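Local coordinates for beta-hexosaminidase (Neisseria gonorrhoeae, PDB 6JTJ), which probably cleaves terminal beta-1,4-linked N-acetylglucosamine from peptidoglycan fragments during cell-wall recycling, at residues 101-106 with 159-164; 204-209 with 350-355; 149-154 with 198-203; 49-54 with 72-77; 252-257 with 288-293. All coordinates share one frame; numbering follows the deposited sequence.

Interaction 1 (101-106 with 159-164); sequences IIAVDH and IDLSFT. With NAG (2-acetamido-2-deoxy-beta-D-glucopyranose), chain I.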
# COMPACT_ATOMS: atom_id res chain seq x y z
N ILE C 101 -12.52 24.27 -3.67
CA ILE C 101 -11.10 23.94 -3.68
C ILE C 101 -10.90 22.58 -4.36
O ILE C 101 -11.63 21.64 -4.09
CB ILE C 101 -10.53 23.91 -2.25
CG1 ILE C 101 -10.49 25.32 -1.66
CG2 ILE C 101 -9.14 23.29 -2.21
CD1 ILE C 101 -9.52 26.28 -2.31
N ILE C 102 -9.93 22.50 -5.25
CA ILE C 102 -9.68 21.28 -6.01
C ILE C 102 -8.28 20.76 -5.68
O ILE C 102 -7.29 21.48 -5.79
CB ILE C 102 -9.79 21.54 -7.54
CG1 ILE C 102 -11.17 22.16 -7.87
CG2 ILE C 102 -9.58 20.25 -8.31
CD1 ILE C 102 -11.36 22.50 -9.33
N ALA C 103 -8.22 19.49 -5.29
CA ALA C 103 -6.95 18.86 -4.93
C ALA C 103 -6.70 17.58 -5.70
O ALA C 103 -7.60 17.02 -6.33
CB ALA C 103 -6.92 18.58 -3.44
N VAL C 104 -5.44 17.14 -5.66
CA VAL C 104 -5.01 15.89 -6.29
C VAL C 104 -3.77 15.36 -5.56
O VAL C 104 -3.06 16.11 -4.89
CB VAL C 104 -4.68 16.10 -7.78
CG1 VAL C 104 -3.40 16.91 -7.96
CG2 VAL C 104 -4.59 14.78 -8.53
N ASP C 105 -3.55 14.05 -5.65
CA ASP C 105 -2.35 13.40 -5.14
C ASP C 105 -1.25 13.38 -6.21
O ASP C 105 -1.15 12.43 -6.99
CB ASP C 105 -2.67 11.96 -4.71
CG ASP C 105 -3.64 11.88 -3.54
OD1 ASP C 105 -3.31 12.44 -2.47
OD2 ASP C 105 -4.71 11.24 -3.66
N HIS C 106 -0.45 14.45 -6.26
CA HIS C 106 0.81 14.44 -7.00
C HIS C 106 1.95 14.50 -6.02
O HIS C 106 2.31 15.58 -5.54
CB HIS C 106 0.91 15.60 -8.00
CG HIS C 106 0.35 15.28 -9.35
ND1 HIS C 106 0.81 15.86 -10.51
CD2 HIS C 106 -0.63 14.43 -9.73
CE1 HIS C 106 0.15 15.38 -11.54
NE2 HIS C 106 -0.74 14.52 -11.10
N ILE C 159 -5.93 23.53 -10.66
CA ILE C 159 -5.85 22.76 -9.43
C ILE C 159 -5.35 23.68 -8.34
O ILE C 159 -4.49 24.51 -8.59
CB ILE C 159 -4.86 21.59 -9.57
CG1 ILE C 159 -5.19 20.70 -10.79
CG2 ILE C 159 -4.79 20.78 -8.29
CD1 ILE C 159 -6.50 19.96 -10.72
N ASP C 160 -5.86 23.55 -7.13
CA ASP C 160 -5.39 24.42 -6.03
C ASP C 160 -4.18 23.87 -5.29
O ASP C 160 -3.27 24.62 -4.94
CB ASP C 160 -6.51 24.67 -5.04
CG ASP C 160 -7.60 25.53 -5.62
OD1 ASP C 160 -7.34 26.73 -5.85
OD2 ASP C 160 -8.71 25.02 -5.83
N LEU C 161 -4.18 22.56 -5.05
CA LEU C 161 -3.29 21.94 -4.08
C LEU C 161 -2.99 20.50 -4.48
O LEU C 161 -3.89 19.77 -4.92
CB LEU C 161 -4.02 21.95 -2.74
CG LEU C 161 -3.46 21.19 -1.55
CD1 LEU C 161 -2.36 21.99 -0.89
CD2 LEU C 161 -4.55 20.95 -0.55
N SER C 162 -1.74 20.09 -4.32
CA SER C 162 -1.38 18.67 -4.31
C SER C 162 -1.19 18.19 -2.87
O SER C 162 -0.64 18.91 -2.03
CB SER C 162 -0.09 18.43 -5.08
OG SER C 162 0.30 17.06 -4.99
N PHE C 163 -1.67 16.99 -2.58
CA PHE C 163 -1.52 16.40 -1.26
C PHE C 163 -0.09 15.84 -1.11
O PHE C 163 0.14 14.66 -1.27
CB PHE C 163 -2.59 15.32 -0.99
CG PHE C 163 -4.00 15.86 -0.85
CD1 PHE C 163 -4.26 16.95 -0.04
CD2 PHE C 163 -5.08 15.27 -1.51
CE1 PHE C 163 -5.56 17.44 0.12
CE2 PHE C 163 -6.38 15.76 -1.35
CZ PHE C 163 -6.62 16.84 -0.53
N THR C 164 0.84 16.74 -0.80
CA THR C 164 2.24 16.43 -0.69
C THR C 164 2.85 17.54 0.16
O THR C 164 2.34 18.68 0.16
CB THR C 164 2.86 16.32 -2.10
OG1 THR C 164 4.12 15.65 -2.05
CG2 THR C 164 3.01 17.69 -2.76
C1 NAG I . -4.83 7.77 1.48
C2 NAG I . -3.33 7.85 1.17
C3 NAG I . -2.88 9.29 1.13
C4 NAG I . -3.77 10.11 0.21
C5 NAG I . -5.22 10.06 0.65
C6 NAG I . -6.14 10.73 -0.37
C7 NAG I . -1.49 6.34 1.95
C8 NAG I . -1.17 6.09 0.54
N2 NAG I . -2.52 7.17 2.15
O1 NAG I . -5.36 6.53 1.04
O3 NAG I . -1.53 9.32 0.71
O4 NAG I . -3.34 11.45 0.13
O5 NAG I . -5.61 8.71 0.76
O6 NAG I . -6.14 10.08 -1.63
O7 NAG I . -0.85 5.77 2.86
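Ala103 CB presses against the ring of Phe163, 3.4 Å from CZ, in the most closely packed apolar part of this pairing. The backbones beside it are equally intimate: Val104 N bonds to Leu161 O at 3.1 Å, and Phe163 N to Val104 O at 2.8 Å. Upstream, a carboxylate substitutes for the main chain. With CG anti to its own carbonyl carbon (chi1 -69°), Asp160 brings OD2 back to Ile102 N; this 2.9 Å bond is nearly straight (165°) and uses the anti lone pair. Asp160 N in turn bonds to Ile102 O, and Lys93 forms a salt bridge with the same OD2. Segments 101-106 and 159-164 belong to neighbouring parallel strands of the (beta/alpha)8 barrel, the family fold of the glycosyl hydrolase 3 N-terminal domain. Packing is looser on the face bearing Val104, whose CG1 lies 4.1 Å from Ile159 CG2 and on which Leu154 of helix 136-155 also packs. On this helix-facing side the hydroxyl of Ser162 donates to His106 O at 2.6 Å, approaching from above the carbonyl plane. Toward the pocket, Asp105 OD1 lies at the edge of the Phe163 ring, carboxylate and ring planes 46° apart, and accepts a hydrogen bond from O4 of the bound N-acetylglucosamine (2.8 Å). Its OD2 accepts one from O6 of the sugar at 2.7 Å while also forming a salt bridge with Arg113.

Interaction 2 (204-209 with 350-355); sequences GMKSCG and WQYMEN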
# COMPACT_ATOMS: atom_id res chain seq x y z
N GLY C 204 2.46 28.32 -6.91
CA GLY C 204 1.15 28.79 -6.49
C GLY C 204 0.49 28.01 -5.36
O GLY C 204 -0.63 28.33 -4.97
N MET C 205 1.17 27.00 -4.81
CA MET C 205 0.51 26.03 -3.92
C MET C 205 1.08 25.99 -2.51
O MET C 205 2.26 26.15 -2.30
CB MET C 205 0.61 24.63 -4.52
CG MET C 205 -0.07 24.47 -5.87
SD MET C 205 -0.20 22.73 -6.37
CE MET C 205 -1.42 22.89 -7.69
N LYS C 206 0.19 25.69 -1.56
CA LYS C 206 0.57 25.31 -0.21
C LYS C 206 0.89 23.80 -0.14
O LYS C 206 0.82 23.10 -1.14
CB LYS C 206 -0.57 25.63 0.75
CG LYS C 206 -0.99 27.10 0.73
CD LYS C 206 0.16 28.01 1.07
CE LYS C 206 -0.33 29.40 1.40
NZ LYS C 206 -1.18 29.95 0.29
N SER C 207 1.25 23.33 1.06
CA SER C 207 1.63 21.93 1.28
C SER C 207 0.67 21.20 2.23
O SER C 207 -0.07 21.82 3.01
CB SER C 207 3.01 21.87 1.88
OG SER C 207 2.97 22.40 3.20
N CYS C 208 0.66 19.87 2.12
CA CYS C 208 -0.13 19.01 2.99
C CYS C 208 0.74 17.85 3.44
O CYS C 208 1.07 16.98 2.62
CB CYS C 208 -1.37 18.48 2.25
SG CYS C 208 -2.34 17.33 3.23
N GLY C 209 1.11 17.86 4.72
CA GLY C 209 1.98 16.85 5.26
C GLY C 209 1.24 15.55 5.53
O GLY C 209 0.13 15.59 6.01
N TRP C 350 -9.83 26.76 4.56
CA TRP C 350 -10.00 26.49 3.13
C TRP C 350 -9.28 27.57 2.29
O TRP C 350 -8.64 27.26 1.29
CB TRP C 350 -11.47 26.52 2.72
CG TRP C 350 -12.31 25.25 2.85
CD1 TRP C 350 -13.47 25.13 3.57
CD2 TRP C 350 -12.13 24.00 2.18
NE1 TRP C 350 -14.00 23.88 3.40
CE2 TRP C 350 -13.21 23.17 2.54
CE3 TRP C 350 -11.16 23.50 1.31
CZ2 TRP C 350 -13.34 21.86 2.07
CZ3 TRP C 350 -11.30 22.20 0.83
CH2 TRP C 350 -12.38 21.40 1.21
N GLN C 351 -9.45 28.83 2.66
CA GLN C 351 -8.98 29.93 1.83
C GLN C 351 -7.47 29.98 1.75
O GLN C 351 -6.92 30.29 0.70
CB GLN C 351 -9.54 31.29 2.31
CG GLN C 351 -9.23 32.47 1.34
CD GLN C 351 -9.44 32.19 -0.18
OE1 GLN C 351 -10.28 31.39 -0.62
NE2 GLN C 351 -8.63 32.86 -1.00
N TYR C 352 -6.80 29.66 2.85
CA TYR C 352 -5.35 29.55 2.86
C TYR C 352 -4.83 28.57 1.79
O TYR C 352 -3.73 28.76 1.26
CB TYR C 352 -4.89 29.11 4.25
CG TYR C 352 -3.39 29.15 4.47
CD1 TYR C 352 -2.69 30.37 4.53
CD2 TYR C 352 -2.67 27.98 4.64
CE1 TYR C 352 -1.32 30.40 4.75
CE2 TYR C 352 -1.31 28.00 4.86
CZ TYR C 352 -0.63 29.20 4.91
OH TYR C 352 0.73 29.18 5.12
N MET C 353 -5.63 27.57 1.42
CA MET C 353 -5.23 26.59 0.40
C MET C 353 -5.49 27.01 -1.05
O MET C 353 -5.09 26.30 -1.97
CB MET C 353 -5.92 25.25 0.66
CG MET C 353 -5.50 24.59 1.97
SD MET C 353 -6.21 22.95 2.16
CE MET C 353 -7.96 23.21 1.91
N GLU C 354 -6.19 28.13 -1.26
CA GLU C 354 -6.49 28.57 -2.63
C GLU C 354 -5.19 28.83 -3.37
O GLU C 354 -4.22 29.31 -2.79
CB GLU C 354 -7.38 29.82 -2.69
CG GLU C 354 -8.29 29.81 -3.91
CD GLU C 354 -9.34 30.91 -3.90
OE1 GLU C 354 -10.37 30.80 -4.63
OE2 GLU C 354 -9.14 31.89 -3.14
N ASN C 355 -5.17 28.46 -4.65
CA ASN C 355 -4.01 28.71 -5.47
C ASN C 355 -3.73 30.21 -5.54
O ASN C 355 -4.66 31.01 -5.67
CB ASN C 355 -4.19 28.18 -6.88
CG ASN C 355 -2.87 27.90 -7.56
OD1 ASN C 355 -2.15 28.83 -7.91
ND2 ASN C 355 -2.55 26.63 -7.76
O HOH W 1 -2.47 25.51 -2.44
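Lys206 lies across the Tyr352 ring at about a right angle, and its charged end meets both that ring and a backbone carbonyl. The cation-pi part places NZ 4.5 Å from the ring centroid and 12° off the normal. A CH-pi contact accompanies it, with CE over the same face, offset toward the rim, 3.7 Å from the centroid. Bends at chi2 and chi4 (-58° and -54°) fold the lysine so that both groups reach the ring. Among the hydrogen bonds, Lys206 NZ donates to Tyr352 O at 3.0 Å, nearly along the C=O axis. The tyrosine hydroxyl is held elsewhere, by Gly251 O. One water joins the backbones, accepting from Lys206 N at 2.8 Å and donating to Met353 O at 2.8 Å. Asn355 CA approaches Gly204 O at 3.4 Å in a CA-H...O contact, and Met205 CG lies 3.8 Å from Asn355 ND2, an amide nitrogen hydrogen-bonded to Ser155 and to Ile159 O. Gly204, at positive phi, is the C-prime residue of the Schellman motif that ends helix 186-202, so the contact joins the turn leading into strand 208-212 with the chain leaving helix 346-352. Near the C-terminal end of that helix, the ammonium group would be expected to offset the partial negative charge at Tyr352 O, and the ring face probably adds to its stabilisation.

Interaction 3 (149-154 with 198-203); sequences VLATEL and KGLAKG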
# COMPACT_ATOMS: atom_id res chain seq x y z
N VAL C 149 7.98 22.56 -10.39
CA VAL C 149 7.41 21.94 -11.58
C VAL C 149 6.10 21.28 -11.26
O VAL C 149 5.11 21.45 -11.96
CB VAL C 149 8.40 20.91 -12.16
CG1 VAL C 149 7.75 20.08 -13.25
CG2 VAL C 149 9.63 21.63 -12.70
N LEU C 150 6.09 20.51 -10.18
CA LEU C 150 4.90 19.79 -9.75
C LEU C 150 3.71 20.75 -9.65
O LEU C 150 2.66 20.52 -10.25
CB LEU C 150 5.20 19.14 -8.40
CG LEU C 150 4.20 18.23 -7.71
CD1 LEU C 150 4.95 17.46 -6.63
CD2 LEU C 150 3.04 19.00 -7.09
N ALA C 151 3.90 21.80 -8.87
CA ALA C 151 2.82 22.73 -8.57
C ALA C 151 2.42 23.56 -9.80
O ALA C 151 1.23 23.70 -10.08
CB ALA C 151 3.23 23.66 -7.42
N THR C 152 3.40 24.08 -10.53
CA THR C 152 3.11 24.97 -11.65
C THR C 152 2.27 24.28 -12.72
O THR C 152 1.30 24.84 -13.20
CB THR C 152 4.39 25.55 -12.27
OG1 THR C 152 5.17 26.22 -11.27
CG2 THR C 152 4.02 26.56 -13.37
N GLU C 153 2.62 23.05 -13.07
CA GLU C 153 1.90 22.36 -14.11
C GLU C 153 0.47 22.10 -13.68
O GLU C 153 -0.45 22.13 -14.51
CB GLU C 153 2.61 21.05 -14.49
CG GLU C 153 3.96 21.29 -15.15
CD GLU C 153 4.67 20.02 -15.60
OE1 GLU C 153 4.19 18.91 -15.36
OE2 GLU C 153 5.75 20.14 -16.20
N LEU C 154 0.27 21.84 -12.39
CA LEU C 154 -1.09 21.61 -11.90
C LEU C 154 -1.85 22.91 -11.81
O LEU C 154 -3.04 22.96 -12.13
CB LEU C 154 -1.07 20.93 -10.53
CG LEU C 154 -0.68 19.46 -10.48
CD1 LEU C 154 -0.45 19.07 -9.02
CD2 LEU C 154 -1.74 18.59 -11.11
N LYS C 198 8.81 25.33 -0.46
CA LYS C 198 9.16 26.61 -1.13
C LYS C 198 8.99 26.53 -2.64
O LYS C 198 8.47 27.45 -3.27
CB LYS C 198 10.60 27.00 -0.82
CG LYS C 198 10.79 27.51 0.59
CD LYS C 198 12.20 28.03 0.84
CE LYS C 198 12.49 28.05 2.32
NZ LYS C 198 13.92 27.79 2.59
N GLY C 199 9.36 25.39 -3.22
CA GLY C 199 9.11 25.14 -4.64
C GLY C 199 7.64 25.16 -4.98
O GLY C 199 7.22 25.76 -5.98
N LEU C 200 6.84 24.46 -4.17
CA LEU C 200 5.39 24.42 -4.38
C LEU C 200 4.83 25.83 -4.39
O LEU C 200 3.97 26.15 -5.21
CB LEU C 200 4.70 23.58 -3.28
CG LEU C 200 4.99 22.06 -3.23
CD1 LEU C 200 4.38 21.46 -1.97
CD2 LEU C 200 4.46 21.36 -4.47
N ALA C 201 5.24 26.64 -3.42
CA ALA C 201 4.72 28.01 -3.28
C ALA C 201 5.06 28.86 -4.51
O ALA C 201 4.25 29.66 -4.96
CB ALA C 201 5.26 28.65 -2.01
N LYS C 202 6.23 28.65 -5.10
CA LYS C 202 6.54 29.29 -6.38
C LYS C 202 5.54 28.92 -7.45
O LYS C 202 5.19 29.75 -8.29
CB LYS C 202 7.93 28.93 -6.85
CG LYS C 202 8.95 29.92 -6.39
CD LYS C 202 10.35 29.48 -6.75
CE LYS C 202 11.38 30.23 -5.93
NZ LYS C 202 11.03 31.63 -5.60
N GLY C 203 5.07 27.68 -7.41
CA GLY C 203 4.06 27.22 -8.35
C GLY C 203 2.64 27.54 -7.96
O GLY C 203 1.70 27.06 -8.60
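Leu200 opens the contact, sending CD2 obliquely against the side chain of Leu150, whose own CD2 is 3.8 Å away. Two different first torsions turn these methyls toward each other: Leu150 CG stands anti to its backbone N (chi1 -176°), whereas Leu200 CG lies anti to the carbonyl carbon (chi1 -67°). The same Leu200 methyl also rests 3.9 Å from Ala151 CB. The leucine backbone takes part as well, since its carbonyl O lies 3.4 Å from that alanine methyl, leaving Ala151 wedged against both the side chain and the main chain of one residue. Three residues on, the chain leaves helical geometry at Gly203, and here the backbones come closest, with CA of Gly203 only 4.1 Å from CA of Thr152. Gly203 CA approaches Thr152 OG1 at 3.3 Å and Ala151 CB at 3.8 Å. That threonine hydroxyl is hydrogen-bonded within its own helix to Arg148 O, and no hydrogen bond links the two segments directly. Ser155, a turn further along helix 136-155, hydrogen-bonds to Gly203 O. Farther out, Val362 and Met366 of helix 359-367 pack on Thr152, while inward Leu154 reaches Val104 of the strand layer. Small residues at the point of closest approach, flanked by a leucine pair, let the C-terminal end of helix 186-202 come close to helix 136-155; both belong to the helical layer around the strands of a (beta/alpha)8 barrel.

Interaction 4 (49-54 with 72-77); sequences ADIAAF and IILFRR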
# COMPACT_ATOMS: atom_id res chain seq x y z
N ALA C 49 -15.60 16.05 -1.78
CA ALA C 49 -16.19 14.94 -2.51
C ALA C 49 -15.35 14.71 -3.76
O ALA C 49 -14.24 15.20 -3.83
CB ALA C 49 -17.64 15.26 -2.85
N ASP C 50 -15.88 13.95 -4.71
CA ASP C 50 -15.17 13.73 -5.96
C ASP C 50 -16.17 13.50 -7.08
O ASP C 50 -17.36 13.68 -6.90
CB ASP C 50 -14.20 12.56 -5.80
CG ASP C 50 -14.89 11.24 -5.61
OD1 ASP C 50 -16.15 11.19 -5.63
OD2 ASP C 50 -14.16 10.24 -5.40
N ILE C 51 -15.68 13.14 -8.25
CA ILE C 51 -16.54 13.03 -9.41
C ILE C 51 -16.12 11.84 -10.25
O ILE C 51 -15.02 11.31 -10.10
CB ILE C 51 -16.57 14.34 -10.23
CG1 ILE C 51 -15.15 14.79 -10.59
CG2 ILE C 51 -17.26 15.43 -9.41
CD1 ILE C 51 -15.12 15.92 -11.60
N ALA C 52 -17.03 11.40 -11.12
CA ALA C 52 -16.91 10.09 -11.74
C ALA C 52 -15.92 10.05 -12.88
O ALA C 52 -15.12 9.12 -12.98
CB ALA C 52 -18.27 9.63 -12.21
N ALA C 53 -15.96 11.04 -13.76
CA ALA C 53 -15.23 10.94 -15.02
C ALA C 53 -14.69 12.28 -15.50
O ALA C 53 -14.23 13.09 -14.68
CB ALA C 53 -16.10 10.25 -16.07
N PHE C 54 -14.73 12.53 -16.81
CA PHE C 54 -13.99 13.65 -17.39
C PHE C 54 -14.73 14.99 -17.37
O PHE C 54 -14.10 16.05 -17.41
CB PHE C 54 -13.59 13.30 -18.82
CG PHE C 54 -12.91 11.96 -18.96
CD1 PHE C 54 -11.77 11.67 -18.22
CD2 PHE C 54 -13.41 11.01 -19.83
CE1 PHE C 54 -11.14 10.44 -18.34
CE2 PHE C 54 -12.77 9.78 -19.97
CZ PHE C 54 -11.64 9.50 -19.22
N ILE C 72 -13.20 19.35 -3.88
CA ILE C 72 -13.20 18.16 -4.71
C ILE C 72 -11.78 17.62 -4.82
O ILE C 72 -10.83 18.37 -5.00
CB ILE C 72 -13.69 18.51 -6.13
CG1 ILE C 72 -15.18 18.88 -6.13
CG2 ILE C 72 -13.41 17.38 -7.12
CD1 ILE C 72 -16.10 17.78 -5.63
N ILE C 73 -11.65 16.30 -4.74
CA ILE C 73 -10.38 15.63 -5.01
C ILE C 73 -10.52 14.91 -6.34
O ILE C 73 -11.51 14.22 -6.57
CB ILE C 73 -9.94 14.65 -3.88
CG1 ILE C 73 -8.67 13.89 -4.26
CG2 ILE C 73 -11.02 13.63 -3.56
CD1 ILE C 73 -8.09 13.11 -3.09
N LEU C 74 -9.52 15.08 -7.20
CA LEU C 74 -9.50 14.41 -8.49
C LEU C 74 -8.55 13.21 -8.49
O LEU C 74 -7.62 13.12 -7.67
CB LEU C 74 -9.08 15.38 -9.58
CG LEU C 74 -10.01 16.59 -9.78
CD1 LEU C 74 -9.43 17.54 -10.80
CD2 LEU C 74 -11.41 16.14 -10.20
N PHE C 75 -8.81 12.30 -9.42
CA PHE C 75 -8.06 11.07 -9.57
C PHE C 75 -7.75 10.86 -11.05
O PHE C 75 -8.19 11.64 -11.89
CB PHE C 75 -8.88 9.90 -9.04
CG PHE C 75 -9.12 9.96 -7.56
CD1 PHE C 75 -8.14 9.58 -6.68
CD2 PHE C 75 -10.32 10.43 -7.06
CE1 PHE C 75 -8.35 9.63 -5.32
CE2 PHE C 75 -10.54 10.50 -5.71
CZ PHE C 75 -9.56 10.09 -4.84
N ARG C 76 -7.02 9.79 -11.36
CA ARG C 76 -6.64 9.51 -12.73
C ARG C 76 -7.86 9.33 -13.65
O ARG C 76 -7.81 9.70 -14.80
CB ARG C 76 -5.73 8.29 -12.83
CG ARG C 76 -5.21 8.03 -14.24
CD ARG C 76 -4.08 7.02 -14.27
NE ARG C 76 -2.84 7.55 -13.69
CZ ARG C 76 -1.72 6.84 -13.53
NH1 ARG C 76 -1.66 5.57 -13.94
NH2 ARG C 76 -0.66 7.40 -12.96
N ARG C 77 -8.95 8.77 -13.13
CA ARG C 77 -10.17 8.56 -13.91
C ARG C 77 -10.82 9.87 -14.37
O ARG C 77 -11.69 9.86 -15.24
CB ARG C 77 -11.21 7.76 -13.12
CG ARG C 77 -11.74 8.48 -11.90
CD ARG C 77 -12.88 7.72 -11.25
NE ARG C 77 -13.56 8.59 -10.29
CZ ARG C 77 -13.29 8.64 -8.99
NH1 ARG C 77 -12.37 7.84 -8.45
NH2 ARG C 77 -13.96 9.47 -8.21
O HOH W 2 -12.92 12.81 -8.68
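Ala49 O accepts a hydrogen bond from Ile73 N at 3.0 Å, the parallel pairing of a beta-alpha-beta unit whose strands, 47-49 and 69-74, are linked through helix 58-64. Past Ala49 the first chain becomes a loop, and Arg77, in the 3-10 turn after strand 69-74, ties it down. Its CG sits between the backbone N and the carbonyl carbon (chi1 66°), and the chain then runs extended to NE. Arg77 CB, CG and CD close in on Ala52 O in turn, at 4.1, 3.6 and 3.2 Å. NE bonds weakly to Ile51 O at 3.1 Å and to Ala52 O. At the tip, NH2 bonds to Ile51 O at 2.8 Å from above the carbonyl plane and, in a salt bridge whose hydrogen bond is weak, to Asp50 OD2 at 2.9 Å. Carboxylate and guanidinium planes stand 86° apart. Asn326 secures both partners, through its N to Asp50 OD2 and its OD1 to Arg77 NH1. Nearby, a water accepts from Ile51 N at 2.8 Å.

Interaction 5 (252-257 with 288-293); sequences MAAVMP and KGVIFS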
# COMPACT_ATOMS: atom_id res chain seq x y z
N MET C 252 2.83 25.09 6.75
CA MET C 252 2.10 23.97 6.13
C MET C 252 0.60 24.19 6.26
O MET C 252 0.12 24.52 7.34
CB MET C 252 2.52 22.67 6.82
CG MET C 252 1.80 21.42 6.32
SD MET C 252 2.52 19.91 7.01
CE MET C 252 2.30 20.16 8.76
N ALA C 253 -0.14 23.99 5.17
CA ALA C 253 -1.57 24.33 5.12
C ALA C 253 -2.50 23.26 5.65
O ALA C 253 -3.60 23.55 6.10
CB ALA C 253 -1.98 24.66 3.71
N ALA C 254 -2.05 22.00 5.58
CA ALA C 254 -2.91 20.89 5.91
C ALA C 254 -2.11 19.68 6.29
O ALA C 254 -0.90 19.58 6.03
CB ALA C 254 -3.78 20.56 4.72
N VAL C 255 -2.82 18.73 6.87
CA VAL C 255 -2.28 17.45 7.28
C VAL C 255 -3.30 16.37 6.93
O VAL C 255 -4.52 16.62 6.99
CB VAL C 255 -1.99 17.54 8.78
CG1 VAL C 255 -2.21 16.23 9.48
CG2 VAL C 255 -0.58 18.08 9.02
N MET C 256 -2.81 15.20 6.51
CA MET C 256 -3.61 14.00 6.39
C MET C 256 -3.14 13.07 7.50
O MET C 256 -1.94 12.87 7.68
CB MET C 256 -3.39 13.21 5.09
CG MET C 256 -3.91 13.83 3.72
SD MET C 256 -5.66 13.65 3.35
CE MET C 256 -6.06 12.14 4.24
N PRO C 257 -4.08 12.46 8.24
CA PRO C 257 -3.69 11.60 9.34
C PRO C 257 -3.39 10.20 8.87
O PRO C 257 -3.90 9.76 7.84
CB PRO C 257 -4.92 11.62 10.23
CG PRO C 257 -6.04 11.67 9.26
CD PRO C 257 -5.54 12.51 8.09
N LYS C 288 -2.43 25.38 12.93
CA LYS C 288 -3.66 26.10 12.65
C LYS C 288 -4.31 25.79 11.32
O LYS C 288 -5.32 26.40 10.98
CB LYS C 288 -3.39 27.61 12.74
CG LYS C 288 -2.76 28.03 14.07
CD LYS C 288 -3.11 29.46 14.36
CE LYS C 288 -2.38 30.00 15.58
NZ LYS C 288 -2.50 29.03 16.71
N GLY C 289 -3.75 24.87 10.55
CA GLY C 289 -4.28 24.57 9.24
C GLY C 289 -5.38 23.53 9.23
O GLY C 289 -5.97 23.22 10.25
N VAL C 290 -5.64 23.00 8.05
CA VAL C 290 -6.67 21.98 7.85
C VAL C 290 -6.21 20.62 8.37
O VAL C 290 -5.09 20.17 8.08
CB VAL C 290 -7.02 21.80 6.36
CG1 VAL C 290 -7.83 20.53 6.12
CG2 VAL C 290 -7.73 23.02 5.85
N ILE C 291 -7.08 19.97 9.12
CA ILE C 291 -6.92 18.55 9.38
C ILE C 291 -7.97 17.84 8.53
O ILE C 291 -9.18 17.96 8.80
CB ILE C 291 -7.10 18.23 10.86
CG1 ILE C 291 -6.05 18.97 11.68
CG2 ILE C 291 -6.97 16.73 11.10
CD1 ILE C 291 -6.25 18.85 13.18
N PHE C 292 -7.52 17.13 7.50
CA PHE C 292 -8.40 16.26 6.73
C PHE C 292 -8.69 14.96 7.48
O PHE C 292 -7.89 14.54 8.29
CB PHE C 292 -7.79 15.90 5.41
CG PHE C 292 -7.77 17.02 4.42
CD1 PHE C 292 -8.95 17.50 3.88
CD2 PHE C 292 -6.57 17.59 4.04
CE1 PHE C 292 -8.93 18.52 2.95
CE2 PHE C 292 -6.54 18.62 3.13
CZ PHE C 292 -7.72 19.09 2.58
N SER C 293 -9.82 14.31 7.18
CA SER C 293 -10.13 12.99 7.74
C SER C 293 -9.47 11.95 6.85
O SER C 293 -8.97 12.27 5.79
CB SER C 293 -11.64 12.74 7.75
OG SER C 293 -12.10 12.37 6.46
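Ala254 CB and the Phe292 ring form the apolar centre, the methyl standing 3.7 Å from CE2. Val290 belongs to the same cluster: its CB lies 3.8 Å from Ala254 CB, and its CG1 covers the middle of one face of the phenylalanine. Met256 comes in obliquely, SD 4.9 Å from the centroid of the Phe292 ring and 49° off its normal, a Met-aromatic contact. With CG anti to the carbonyl carbon and bends at chi2 and chi3, the methionine carries CE to within 3.3 Å of Ser293 O. Pro257 CD packs closely on the main chain, 3.1 Å from Phe292 O. Val255 and Ile291 project from the other face, toward Leu281 of helix 274-284. Around this centre runs the parallel backbone ladder, its strands 28° apart in direction. Val290 N donates to Ala253 O at 2.9 Å, Val255 N to Val290 O, and Phe292 N to Val255 O at 3.1 Å; that last oxygen also sits at the edge of the Phe292 ring. At the polar end, Ser293, which precedes the predicted nucleophile Asp294 in the chain, hydrogen-bonds through OG to Leu323 N. The side chain of Met256 is about 4 Å from the bound sugar at nearest atoms, and Phe163 meets Phe292 edge-to-face. Adjacent parallel strands ending in a substrate pocket, with aromatic and aliphatic side chains filling the interior beneath, are typical of a (beta/alpha)8 barrel, the fold of this glycosyl hydrolase 3 domain.

The five contacts follow the barrel from its interior to its rim. Interactions 1, 4 and 5 are strand pairings: 1 and 5 are wholly buried and meet through the Phe163–Phe292 ring pair, whereas 4 leaves the ladder for a charged, partly exposed loop tie. Strand 69-74 of interaction 4 is bonded to strand 101-108 of interaction 1, while strand 208-212 of interaction 2 pairs with 254-257 and is joined to the end of 159-164 by a bond from Cys208 N to Thr164 O. Interaction 3 belongs to the helical layer and relies on apolar packing without a direct hydrogen bond; Met205 ties it to interaction 2, where a lysine, a ring and a water work at the partly exposed margin.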